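Local coordinates for autoinducer 2-binding protein LsrB (Clostridium saccharobutylicum DSM 13864, PDB 6DSP) that binds the quorum-sensing signal autoinducer-2 in the cleft between its two lobes, as a solute-binding receptor of the periplasmic binding protein type, at residues A[26-30]-A[67-71]; A[84-89]-A[111-115]; A[140-144]-A[265-269]; A[232-236]-A[259-264]. All coordinates share one frame; numbering follows the deposited sequence.

Contact 1: residues A[26-30]-A[67-71]; sequences FIPKL and QVSVI. With PAV ((2R,4S)-2-methyl-2,3,3,4-tetrahydroxytetrahydrofuran), chain C.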
loop_
_atom_site.group_PDB
_atom_site.type_symbol
_atom_site.label_atom_id
_atom_site.label_comp_id
_atom_site.label_asym_id
_atom_site.label_seq_id
_atom_site.Cartn_x
_atom_site.Cartn_y
_atom_site.Cartn_z
ATOM N N PHE A 26 -1.341 2.585 -16.368
ATOM C CA PHE A 26 -1.237 2.637 -14.913
ATOM C C PHE A 26 -2.217 1.611 -14.364
ATOM O O PHE A 26 -3.438 1.753 -14.545
ATOM C CB PHE A 26 -1.566 4.060 -14.447
ATOM C CG PHE A 26 -1.427 4.298 -12.956
ATOM C CD1 PHE A 26 -0.272 3.925 -12.277
ATOM C CD2 PHE A 26 -2.402 4.983 -12.250
ATOM C CE1 PHE A 26 -0.110 4.252 -10.919
ATOM C CE2 PHE A 26 -2.243 5.278 -10.900
ATOM C CZ PHE A 26 -1.107 4.887 -10.230
ATOM N N ILE A 27 -1.692 0.588 -13.706
ATOM C CA ILE A 27 -2.485 -0.571 -13.304
ATOM C C ILE A 27 -2.546 -0.641 -11.779
ATOM O O ILE A 27 -1.502 -0.773 -11.120
ATOM C CB ILE A 27 -1.929 -1.887 -13.875
ATOM C CG1 ILE A 27 -1.799 -1.793 -15.404
ATOM C CG2 ILE A 27 -2.828 -3.060 -13.433
ATOM C CD1 ILE A 27 -1.144 -3.002 -16.055
ATOM N N PRO A 28 -3.741 -0.569 -11.184
ATOM C CA PRO A 28 -3.895 -0.671 -9.741
ATOM C C PRO A 28 -4.098 -2.130 -9.339
ATOM O O PRO A 28 -4.291 -3.005 -10.182
ATOM C CB PRO A 28 -5.206 0.089 -9.516
ATOM C CG PRO A 28 -6.047 -0.297 -10.733
ATOM C CD PRO A 28 -5.042 -0.306 -11.861
ATOM N N LYS A 29 -4.056 -2.382 -8.025
ATOM C CA LYS A 29 -4.430 -3.722 -7.568
ATOM C C LYS A 29 -5.884 -4.033 -7.897
ATOM O O LYS A 29 -6.219 -5.194 -8.178
ATOM C CB LYS A 29 -4.202 -3.869 -6.061
ATOM C CG LYS A 29 -2.775 -3.943 -5.644
ATOM C CD LYS A 29 -2.673 -4.187 -4.120
ATOM C CE LYS A 29 -1.254 -4.205 -3.601
ATOM N NZ LYS A 29 -1.292 -4.284 -2.106
ATOM N N LEU A 30 -6.752 -3.028 -7.843
ATOM C CA LEU A 30 -8.126 -3.096 -8.314
ATOM C C LEU A 30 -8.620 -1.672 -8.483
ATOM O O LEU A 30 -8.096 -0.741 -7.847
ATOM C CB LEU A 30 -9.036 -3.848 -7.326
ATOM C CG LEU A 30 -9.415 -3.196 -5.987
ATOM C CD1 LEU A 30 -10.447 -4.055 -5.260
ATOM C CD2 LEU A 30 -8.185 -2.992 -5.094
ATOM N N GLN A 67 -4.903 -9.152 -13.514
ATOM C CA GLN A 67 -3.812 -8.228 -13.842
ATOM C C GLN A 67 -3.022 -8.716 -15.052
ATOM O O GLN A 67 -2.635 -7.896 -15.904
ATOM C CB GLN A 67 -2.880 -7.987 -12.653
ATOM C CG GLN A 67 -3.576 -7.268 -11.510
ATOM C CD GLN A 67 -2.568 -6.766 -10.495
ATOM O OE1 GLN A 67 -1.683 -7.523 -10.054
ATOM N NE2 GLN A 67 -2.658 -5.505 -10.138
ATOM N N VAL A 68 -2.821 -10.047 -15.186
ATOM C CA VAL A 68 -2.164 -10.570 -16.379
ATOM C C VAL A 68 -2.953 -10.166 -17.618
ATOM O O VAL A 68 -2.366 -9.769 -18.631
ATOM C CB VAL A 68 -2.021 -12.099 -16.278
ATOM C CG1 VAL A 68 -1.612 -12.685 -17.618
ATOM C CG2 VAL A 68 -0.993 -12.465 -15.207
ATOM N N SER A 69 -4.292 -10.284 -17.561
ATOM C CA SER A 69 -5.093 -9.931 -18.731
ATOM C C SER A 69 -4.942 -8.453 -19.048
ATOM O O SER A 69 -4.852 -8.073 -20.226
ATOM C CB SER A 69 -6.576 -10.213 -18.502
ATOM O OG SER A 69 -7.310 -9.755 -19.657
ATOM N N VAL A 70 -4.926 -7.596 -18.021
ATOM C CA VAL A 70 -4.767 -6.164 -18.255
ATOM C C VAL A 70 -3.402 -5.868 -18.874
ATOM O O VAL A 70 -3.291 -5.081 -19.831
ATOM C CB VAL A 70 -4.960 -5.374 -16.942
ATOM C CG1 VAL A 70 -4.600 -3.914 -17.124
ATOM C CG2 VAL A 70 -6.390 -5.516 -16.406
ATOM N N ILE A 71 -2.342 -6.482 -18.331
ATOM C CA ILE A 71 -0.994 -6.308 -18.887
ATOM C C ILE A 71 -0.961 -6.748 -20.349
ATOM O O ILE A 71 -0.477 -6.011 -21.213
ATOM C CB ILE A 71 0.024 -7.120 -18.058
ATOM C CG1 ILE A 71 0.149 -6.518 -16.647
ATOM C CG2 ILE A 71 1.382 -7.179 -18.776
ATOM C CD1 ILE A 71 0.727 -7.513 -15.650
HETATM O O2 PAV C . -2.261 -0.496 2.484
HETATM C C2 PAV C . -2.553 -0.152 1.113
HETATM C C1 PAV C . -3.008 1.316 0.952
HETATM O O5 PAV C . -3.835 -0.937 0.810
HETATM C C5 PAV C . -3.876 -1.122 -0.539
HETATM C C4 PAV C . -2.520 -0.674 -1.115
HETATM O O4 PAV C . -2.043 -1.624 -2.063
HETATM C C3 PAV C . -1.669 -0.555 0.154
HETATM O O3 PAV C . -0.663 0.406 -0.019
HETATM O O13 PAV C . -1.128 -1.811 0.495
#

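Contact 2: residues A[84-89]-A[111-115]; sequences LSSVDA and SDVDP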
loop_
_atom_site.group_PDB
_atom_site.type_symbol
_atom_site.label_atom_id
_atom_site.label_comp_id
_atom_site.label_asym_id
_atom_site.label_seq_id
_atom_site.Cartn_x
_atom_site.Cartn_y
_atom_site.Cartn_z
ATOM N N LEU A 84 2.726 -0.690 -12.527
ATOM C CA LEU A 84 1.837 -1.687 -11.920
ATOM C C LEU A 84 2.001 -1.753 -10.410
ATOM O O LEU A 84 3.133 -1.791 -9.913
ATOM C CB LEU A 84 2.194 -3.092 -12.479
ATOM C CG LEU A 84 1.595 -4.327 -11.810
ATOM C CD1 LEU A 84 0.111 -4.399 -12.087
ATOM C CD2 LEU A 84 2.298 -5.577 -12.270
ATOM N N SER A 85 0.883 -1.863 -9.700
ATOM C CA SER A 85 0.883 -2.310 -8.303
ATOM C C SER A 85 0.331 -3.733 -8.281
ATOM O O SER A 85 -0.816 -3.972 -8.696
ATOM C CB SER A 85 0.029 -1.408 -7.418
ATOM O OG SER A 85 0.028 -1.972 -6.110
ATOM N N SER A 86 1.167 -4.668 -7.862
ATOM C CA SER A 86 0.889 -6.092 -8.018
ATOM C C SER A 86 0.136 -6.690 -6.830
ATOM O O SER A 86 0.516 -6.459 -5.671
ATOM C CB SER A 86 2.238 -6.792 -8.197
ATOM O OG SER A 86 2.131 -8.176 -8.114
ATOM N N VAL A 87 -0.907 -7.487 -7.125
ATOM C CA VAL A 87 -1.595 -8.240 -6.074
ATOM C C VAL A 87 -0.848 -9.514 -5.689
ATOM O O VAL A 87 -1.071 -10.038 -4.594
ATOM C CB VAL A 87 -3.048 -8.566 -6.433
ATOM C CG1 VAL A 87 -3.851 -7.337 -6.740
ATOM C CG2 VAL A 87 -3.118 -9.510 -7.559
ATOM N N ASP A 88 -0.005 -10.035 -6.573
ATOM C CA ASP A 88 0.783 -11.241 -6.346
ATOM C C ASP A 88 1.925 -11.205 -7.342
ATOM O O ASP A 88 1.704 -11.317 -8.568
ATOM C CB ASP A 88 -0.022 -12.520 -6.564
ATOM C CG ASP A 88 0.833 -13.731 -6.313
ATOM O OD1 ASP A 88 1.229 -13.957 -5.161
ATOM O OD2 ASP A 88 1.160 -14.436 -7.261
ATOM N N ALA A 89 3.144 -11.098 -6.851
ATOM C CA ALA A 89 4.264 -10.907 -7.767
ATOM C C ALA A 89 4.441 -12.108 -8.672
ATOM O O ALA A 89 4.643 -11.963 -9.880
ATOM C CB ALA A 89 5.544 -10.635 -6.977
ATOM N N SER A 111 3.029 -1.902 -4.561
ATOM C CA SER A 111 3.398 -3.279 -4.234
ATOM C C SER A 111 4.235 -3.863 -5.366
ATOM O O SER A 111 3.769 -3.959 -6.516
ATOM C CB SER A 111 2.167 -4.149 -3.975
ATOM O OG SER A 111 2.650 -5.406 -3.519
ATOM N N ASP A 112 5.461 -4.241 -5.037
ATOM C CA ASP A 112 6.485 -4.563 -6.014
ATOM C C ASP A 112 6.318 -5.986 -6.561
ATOM O O ASP A 112 5.471 -6.776 -6.104
ATOM C CB ASP A 112 7.861 -4.435 -5.342
ATOM C CG ASP A 112 8.974 -4.020 -6.305
ATOM O OD1 ASP A 112 8.784 -3.944 -7.552
ATOM O OD2 ASP A 112 10.075 -3.768 -5.787
ATOM N N VAL A 113 7.117 -6.272 -7.593
ATOM C CA VAL A 113 7.242 -7.620 -8.143
ATOM C C VAL A 113 8.702 -8.060 -8.021
ATOM O O VAL A 113 9.530 -7.335 -7.451
ATOM C CB VAL A 113 6.768 -7.676 -9.616
ATOM C CG1 VAL A 113 5.341 -7.227 -9.703
ATOM C CG2 VAL A 113 7.671 -6.790 -10.488
ATOM N N ASP A 114 9.067 -9.209 -8.601
ATOM C CA ASP A 114 10.459 -9.626 -8.607
ATOM C C ASP A 114 11.268 -8.517 -9.275
ATOM O O ASP A 114 10.931 -8.116 -10.399
ATOM C CB ASP A 114 10.568 -10.924 -9.413
ATOM C CG ASP A 114 11.965 -11.522 -9.445
ATOM O OD1 ASP A 114 12.935 -10.783 -9.311
ATOM O OD2 ASP A 114 12.047 -12.752 -9.658
ATOM N N PRO A 115 12.306 -7.974 -8.627
ATOM C CA PRO A 115 13.010 -6.820 -9.215
ATOM C C PRO A 115 13.702 -7.143 -10.534
ATOM O O PRO A 115 14.145 -6.213 -11.227
ATOM C CB PRO A 115 14.013 -6.424 -8.116
ATOM C CG PRO A 115 13.310 -6.904 -6.837
ATOM C CD PRO A 115 12.758 -8.239 -7.244
HETATM O O HOH W 1 3.067 -7.850 -4.947
HETATM O O HOH W 2 7.373 -11.195 -10.101
#

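Contact 3: residues A[140-144]-A[265-269]; sequences DSLKE and LTRWG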
loop_
_atom_site.group_PDB
_atom_site.type_symbol
_atom_site.label_atom_id
_atom_site.label_comp_id
_atom_site.label_asym_id
_atom_site.label_seq_id
_atom_site.Cartn_x
_atom_site.Cartn_y
_atom_site.Cartn_z
ATOM N N ASP A 140 -0.206 4.339 20.321
ATOM C CA ASP A 140 -0.713 5.641 20.737
ATOM C C ASP A 140 -2.218 5.613 20.992
ATOM O O ASP A 140 -2.711 6.180 21.983
ATOM C CB ASP A 140 -0.360 6.687 19.695
ATOM C CG ASP A 140 1.137 6.983 19.673
ATOM O OD1 ASP A 140 1.825 6.696 20.672
ATOM O OD2 ASP A 140 1.631 7.537 18.688
ATOM N N SER A 141 -2.965 4.942 20.126
ATOM C CA SER A 141 -4.415 4.881 20.316
ATOM C C SER A 141 -4.775 4.043 21.533
ATOM O O SER A 141 -5.746 4.354 22.236
ATOM C CB SER A 141 -5.101 4.354 19.054
ATOM O OG SER A 141 -4.980 5.306 18.015
ATOM N N LEU A 142 -4.028 2.965 21.796
ATOM C CA LEU A 142 -4.265 2.154 22.991
ATOM C C LEU A 142 -4.069 2.977 24.253
ATOM O O LEU A 142 -4.903 2.942 25.168
ATOM C CB LEU A 142 -3.311 0.952 22.985
ATOM C CG LEU A 142 -3.691 -0.190 22.028
ATOM C CD1 LEU A 142 -2.479 -1.086 21.797
ATOM C CD2 LEU A 142 -4.889 -0.988 22.536
ATOM N N LYS A 143 -2.979 3.753 24.302
ATOM C CA LYS A 143 -2.754 4.592 25.471
ATOM C C LYS A 143 -3.879 5.618 25.646
ATOM O O LYS A 143 -4.331 5.862 26.768
ATOM C CB LYS A 143 -1.383 5.256 25.364
ATOM C CG LYS A 143 -0.969 6.034 26.598
ATOM C CD LYS A 143 0.515 6.386 26.504
ATOM C CE LYS A 143 0.981 7.100 27.754
ATOM N NZ LYS A 143 0.564 6.324 28.964
ATOM N N GLU A 144 -4.412 6.149 24.535
ATOM C CA GLU A 144 -5.450 7.170 24.615
ATOM C C GLU A 144 -6.792 6.622 25.061
ATOM O O GLU A 144 -7.621 7.405 25.552
ATOM C CB GLU A 144 -5.576 7.893 23.280
ATOM C CG GLU A 144 -4.359 8.769 23.045
ATOM C CD GLU A 144 -4.148 9.146 21.604
ATOM O OE1 GLU A 144 -4.929 8.712 20.739
ATOM O OE2 GLU A 144 -3.163 9.875 21.336
ATOM N N LEU A 265 -12.718 5.112 15.344
ATOM C CA LEU A 265 -11.274 4.958 15.504
ATOM C C LEU A 265 -10.656 6.336 15.692
ATOM O O LEU A 265 -11.189 7.347 15.237
ATOM C CB LEU A 265 -10.590 4.216 14.323
ATOM C CG LEU A 265 -10.260 5.024 13.059
ATOM C CD1 LEU A 265 -9.357 4.212 12.119
ATOM C CD2 LEU A 265 -11.524 5.424 12.314
ATOM N N THR A 266 -9.475 6.342 16.290
ATOM C CA THR A 266 -8.787 7.579 16.592
ATOM C C THR A 266 -7.775 7.966 15.531
ATOM O O THR A 266 -7.579 9.160 15.285
ATOM C CB THR A 266 -8.030 7.403 17.935
ATOM O OG1 THR A 266 -8.967 7.010 18.951
ATOM C CG2 THR A 266 -7.332 8.686 18.344
ATOM N N ARG A 267 -7.103 6.996 14.904
ATOM C CA ARG A 267 -5.855 7.299 14.223
ATOM C C ARG A 267 -5.594 6.230 13.175
ATOM O O ARG A 267 -5.785 5.042 13.439
ATOM C CB ARG A 267 -4.720 7.308 15.266
ATOM C CG ARG A 267 -3.324 7.493 14.701
ATOM C CD ARG A 267 -2.302 7.511 15.852
ATOM N NE ARG A 267 -2.318 8.745 16.630
ATOM C CZ ARG A 267 -2.931 8.900 17.811
ATOM N NH1 ARG A 267 -3.620 7.891 18.353
ATOM N NH2 ARG A 267 -2.851 10.071 18.442
ATOM N N TRP A 268 -5.125 6.659 12.005
ATOM C CA TRP A 268 -4.690 5.743 10.946
ATOM C C TRP A 268 -3.690 6.520 10.113
ATOM O O TRP A 268 -3.442 7.694 10.378
ATOM C CB TRP A 268 -5.896 5.242 10.116
ATOM C CG TRP A 268 -6.464 6.274 9.183
ATOM C CD1 TRP A 268 -6.284 6.320 7.837
ATOM C CD2 TRP A 268 -7.324 7.372 9.521
ATOM N NE1 TRP A 268 -6.945 7.392 7.314
ATOM C CE2 TRP A 268 -7.579 8.075 8.324
ATOM C CE3 TRP A 268 -7.866 7.856 10.731
ATOM C CZ2 TRP A 268 -8.360 9.233 8.288
ATOM C CZ3 TRP A 268 -8.655 9.012 10.687
ATOM C CH2 TRP A 268 -8.890 9.681 9.475
ATOM N N GLY A 269 -3.103 5.871 9.104
ATOM C CA GLY A 269 -2.084 6.532 8.316
ATOM C C GLY A 269 -2.186 6.289 6.824
ATOM O O GLY A 269 -2.936 5.426 6.346
HETATM O O HOH W 3 -6.820 4.310 16.159
HETATM O O HOH W 4 -7.968 5.665 21.283
#

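Contact 4: residues A[232-236]-A[259-264]; sequences AQAAQ and YCNDGI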
loop_
_atom_site.group_PDB
_atom_site.type_symbol
_atom_site.label_atom_id
_atom_site.label_comp_id
_atom_site.label_asym_id
_atom_site.label_seq_id
_atom_site.Cartn_x
_atom_site.Cartn_y
_atom_site.Cartn_z
ATOM N N ALA A 232 -13.590 -0.935 10.550
ATOM C CA ALA A 232 -14.305 0.129 11.245
ATOM C C ALA A 232 -15.814 -0.077 11.127
ATOM O O ALA A 232 -16.563 0.047 12.115
ATOM C CB ALA A 232 -13.903 1.486 10.700
ATOM N N GLN A 233 -16.288 -0.428 9.928
ATOM C CA GLN A 233 -17.721 -0.685 9.764
ATOM C C GLN A 233 -18.172 -1.862 10.631
ATOM O O GLN A 233 -19.243 -1.825 11.254
ATOM C CB GLN A 233 -18.006 -0.974 8.290
ATOM C CG GLN A 233 -19.483 -1.193 8.035
ATOM C CD GLN A 233 -20.302 0.075 8.214
ATOM O OE1 GLN A 233 -19.878 1.160 7.758
ATOM N NE2 GLN A 233 -21.460 -0.037 8.859
ATOM N N ALA A 234 -17.342 -2.910 10.710
ATOM C CA ALA A 234 -17.682 -4.046 11.557
ATOM C C ALA A 234 -17.815 -3.629 13.017
ATOM O O ALA A 234 -18.734 -4.068 13.723
ATOM C CB ALA A 234 -16.617 -5.131 11.429
ATOM N N ALA A 235 -16.899 -2.779 13.488
ATOM C CA ALA A 235 -16.965 -2.304 14.859
ATOM C C ALA A 235 -18.236 -1.507 15.071
ATOM O O ALA A 235 -18.949 -1.699 16.064
ATOM C CB ALA A 235 -15.720 -1.473 15.156
ATOM N N GLN A 236 -18.545 -0.605 14.144
ATOM C CA GLN A 236 -19.769 0.176 14.262
ATOM C C GLN A 236 -21.010 -0.726 14.241
ATOM O O GLN A 236 -21.949 -0.530 15.031
ATOM C CB GLN A 236 -19.792 1.197 13.133
ATOM C CG GLN A 236 -20.906 2.180 13.280
ATOM C CD GLN A 236 -20.905 3.114 12.113
ATOM O OE1 GLN A 236 -20.087 3.999 12.049
ATOM N NE2 GLN A 236 -21.776 2.873 11.141
ATOM N N TYR A 259 -15.962 7.607 9.847
ATOM C CA TYR A 259 -15.689 6.706 10.964
ATOM C C TYR A 259 -14.991 7.441 12.092
ATOM O O TYR A 259 -15.260 7.189 13.272
ATOM C CB TYR A 259 -14.819 5.519 10.520
ATOM C CG TYR A 259 -15.524 4.562 9.569
ATOM C CD1 TYR A 259 -16.712 3.929 9.939
ATOM C CD2 TYR A 259 -15.011 4.306 8.274
ATOM C CE1 TYR A 259 -17.381 3.091 9.060
ATOM C CE2 TYR A 259 -15.662 3.445 7.389
ATOM C CZ TYR A 259 -16.856 2.849 7.790
ATOM O OH TYR A 259 -17.489 2.031 6.892
ATOM N N CYS A 260 -14.070 8.333 11.750
ATOM C CA CYS A 260 -13.362 9.067 12.788
ATOM C C CYS A 260 -14.282 10.072 13.480
ATOM O O CYS A 260 -14.299 10.163 14.724
ATOM C CB CYS A 260 -12.104 9.700 12.162
ATOM S SG CYS A 260 -11.043 10.509 13.367
ATOM N N ASN A 261 -15.110 10.777 12.699
ATOM C CA ASN A 261 -16.076 11.715 13.284
ATOM C C ASN A 261 -17.094 10.995 14.164
ATOM O O ASN A 261 -17.593 11.574 15.142
ATOM C CB ASN A 261 -16.802 12.503 12.187
ATOM C CG ASN A 261 -15.934 13.594 11.592
ATOM O OD1 ASN A 261 -15.147 14.218 12.301
ATOM N ND2 ASN A 261 -16.082 13.842 10.302
ATOM N N ASP A 262 -17.409 9.746 13.844
ATOM C CA ASP A 262 -18.355 8.964 14.635
ATOM C C ASP A 262 -17.687 8.255 15.802
ATOM O O ASP A 262 -18.350 7.468 16.491
ATOM C CB ASP A 262 -19.057 7.922 13.752
ATOM C CG ASP A 262 -20.031 8.557 12.783
ATOM O OD1 ASP A 262 -20.347 9.743 12.999
ATOM O OD2 ASP A 262 -20.479 7.880 11.818
ATOM N N GLY A 263 -16.387 8.486 16.013
ATOM C CA GLY A 263 -15.695 7.955 17.174
ATOM C C GLY A 263 -15.330 6.498 17.070
ATOM O O GLY A 263 -15.046 5.866 18.093
ATOM N N ILE A 264 -15.313 5.931 15.859
ATOM C CA ILE A 264 -15.063 4.507 15.731
ATOM C C ILE A 264 -13.575 4.215 15.844
ATOM O O ILE A 264 -13.198 3.136 16.321
ATOM C CB ILE A 264 -15.633 3.955 14.396
ATOM C CG1 ILE A 264 -17.110 4.315 14.240
ATOM C CG2 ILE A 264 -15.407 2.439 14.299
ATOM C CD1 ILE A 264 -17.959 3.813 15.387
HETATM O O HOH W 5 -19.206 6.019 10.687
#

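Contact 1: residues A[26-30]-A[67-71]
Gln67 reaches out of helix 64-76 to the end of strand 23-27, where its amide meets the backbone of Pro28. Its CB starts toward segment 26-30, and with CG anti to the carbonyl carbon (chi1 -65°) the chain runs on extended through CG to CD. At the tip NE2 gives a hydrogen bond of 3.0 Å to Pro28 O; Pro28 O lies in the amide plane of Gln67, but NE2 stands above the carbonyl plane, and the N-H points at O with a bend (139°). NE2 also rests 3.6 Å from Lys29 CA. The same NE2 bonds Ser85 O, while OE1 accepts from Val87 N, so both ends of the buried amide are satisfied and its rotation is fixed. Beside it the branched Ile27 fills in between strand and helix, its CD1 3.7 Å from Val70 CG1 and 3.8 Å from Ile71 CG1. From the loop just after the strand, extended Lys29 carries NZ to O4 of the bound autoinducer-2, 2.8 Å away, and to a salt bridge with Asp167. Helix 64-76, the crossover between parallel strands 53-56 and 81-84, packs on strand 23-27 between them, as in periplasmic binding protein lobes whose C-terminal strand ends supply the ligand cleft.

Contact 2: residues A[84-89]-A[111-115]
Ser86 and Val113 face each other where two loops run side by side, and CB of Ser86 presses to 3.5 Å from Val113 CG1, tighter than usual for two carbons. Val113 holds CG1 anti to its carbonyl carbon (chi1 -58°), which turns that methyl to the serine; the short side chain of Ser86 suits so close an approach. Further along, the methyl of Ala89 points at the other loop and sits over the backbone, its CB 3.7 Å from Val113 CA. Alongside this pair, the backbone joins the loops: Ser86 N donates to Ser111 O at 3.0 Å in a nearly straight bond (176°). It extends the pairing of the parallel strands 81-84 and 105-109 beyond their C-terminal ends, at the C-terminal edge of the parallel sheet in a Rossmann-like lobe, where periplasmic binding proteins place their ligand. Ser85 and Ser111 lie nearest that cleft. Ser85 OG accepts a weak bond from Ser111 N at 3.4 Å, but its stronger partner is Asp110, a residue of the ligand pocket; Ser111 OG is likewise bonded to Asp167 N of the pocket. Two waters complete the join. One donates to both Ser86 O and Asp112 O and accepts from Ser111 OG at 2.9 Å. The other donates to Ala89 O and accepts from Asp114 N at 3.0 Å. The carboxylate of Asp88, at the N-cap of helix 89-101, accepts from Gly91 N.

Contact 3: residues A[140-144]-A[265-269]
Two torsions bring Arg267 to Glu144: CG of the arginine stands anti to its own nitrogen (chi1 175°), and a bend at chi3 (-74°) swings the guanidinium over helix 127-144. From the helix, Glu144 extends its chain beyond CG to meet it roughly at a right angle. The grip is end-on and twofold, NH1 to OE1 at 2.8 Å and NH2 to OE2 at 2.9 Å, yet the planes of the two flat groups stand 48° apart. OE2 uses its syn lone pair, whereas OE1 is met from above the carboxylate plane. NH1 also donates to Ser141 OG, 2.9 Å away and close to the guanidinium plane. A long arginine with several N-H groups suits this place, since it can hold both carboxylate oxygens and a serine one turn away on the helix. Over one face lies Asp140 CB, 3.7 Å from NH1; Asp140 OD1 bonds Gln136. Waters join side chain to backbone across the contact: one accepts from Ser141 OG and donates to Arg267 O, another donates to Ser141 O and lies 2.9 Å from Thr266 OG1. The whole is a surface salt bridge flanked by two bridging waters, joining helix 127-144 to the approach to strand 268-270 in the lobe of the four-stranded parallel sheet.

Contact 4: residues A[232-236]-A[259-264]
Ala232 sets its methyl over one face of the Tyr259 ring, a CH-pi contact with CB 3.8 Å from the ring centroid and only 16° off the normal. Helix 227-237 here packs against the short helix 257-261, two helices of the alpha/beta lobe built on the parallel sheet 187-195, 155-160, 219-222 and 246-249. An alanine suits the place because a methyl is small enough to let the ring lie close to the helix. Past Tyr259 the second helix ends in a Schellman motif, in which Gly263 takes a positive phi that favours glycine. The turn brings Ile264 back to the partner helix. Its CG2, anti to the backbone N, lies 4.0 Å from both Ala232 CB and Ala235 CB, so the branched side chain fills the apolar centre, while CD1 rests on the aliphatic part of Gln236. CG2 comes closer still to Ala232 O, at 3.4 Å. Toward the rim polar groups take over. Gln233 bends at chi2 (69°) and crosses the tyrosine about at a right angle, putting OE1 at the ring edge; its NE2 bonds Asn237. Tyr259 OH donates to Gln233 OE1 at 2.7 Å, in the carbonyl plane and on a lone pair. Gln236 OE1 and Asp262 OD2 stay 3.9 Å apart. One water bridges them, donating to both, and lies 2.6 Å from Gln236 OE1.

Overall arrangement
From the N terminus, contact 1 closes the first loop, bringing strand 23-27 against helix 64-76. Contact 2 then closes the next, between the ends of strands 81-84 and 105-109. The two touch through Ile27 and Ser85, and both lie in the first lobe, at the ligand cleft. Contact 3 spans a far longer excursion, from helix 127-144 to the segment leading into strand 268-270, and contact 4 lies wholly within that span, joining helices 227-237 and 257-261. These also touch, through Leu265 and Trp268 against Tyr259 and Cys260, in the second lobe. The centres of contacts 1 and 3 are about 34 Å apart, on opposite sides of the chain's centre.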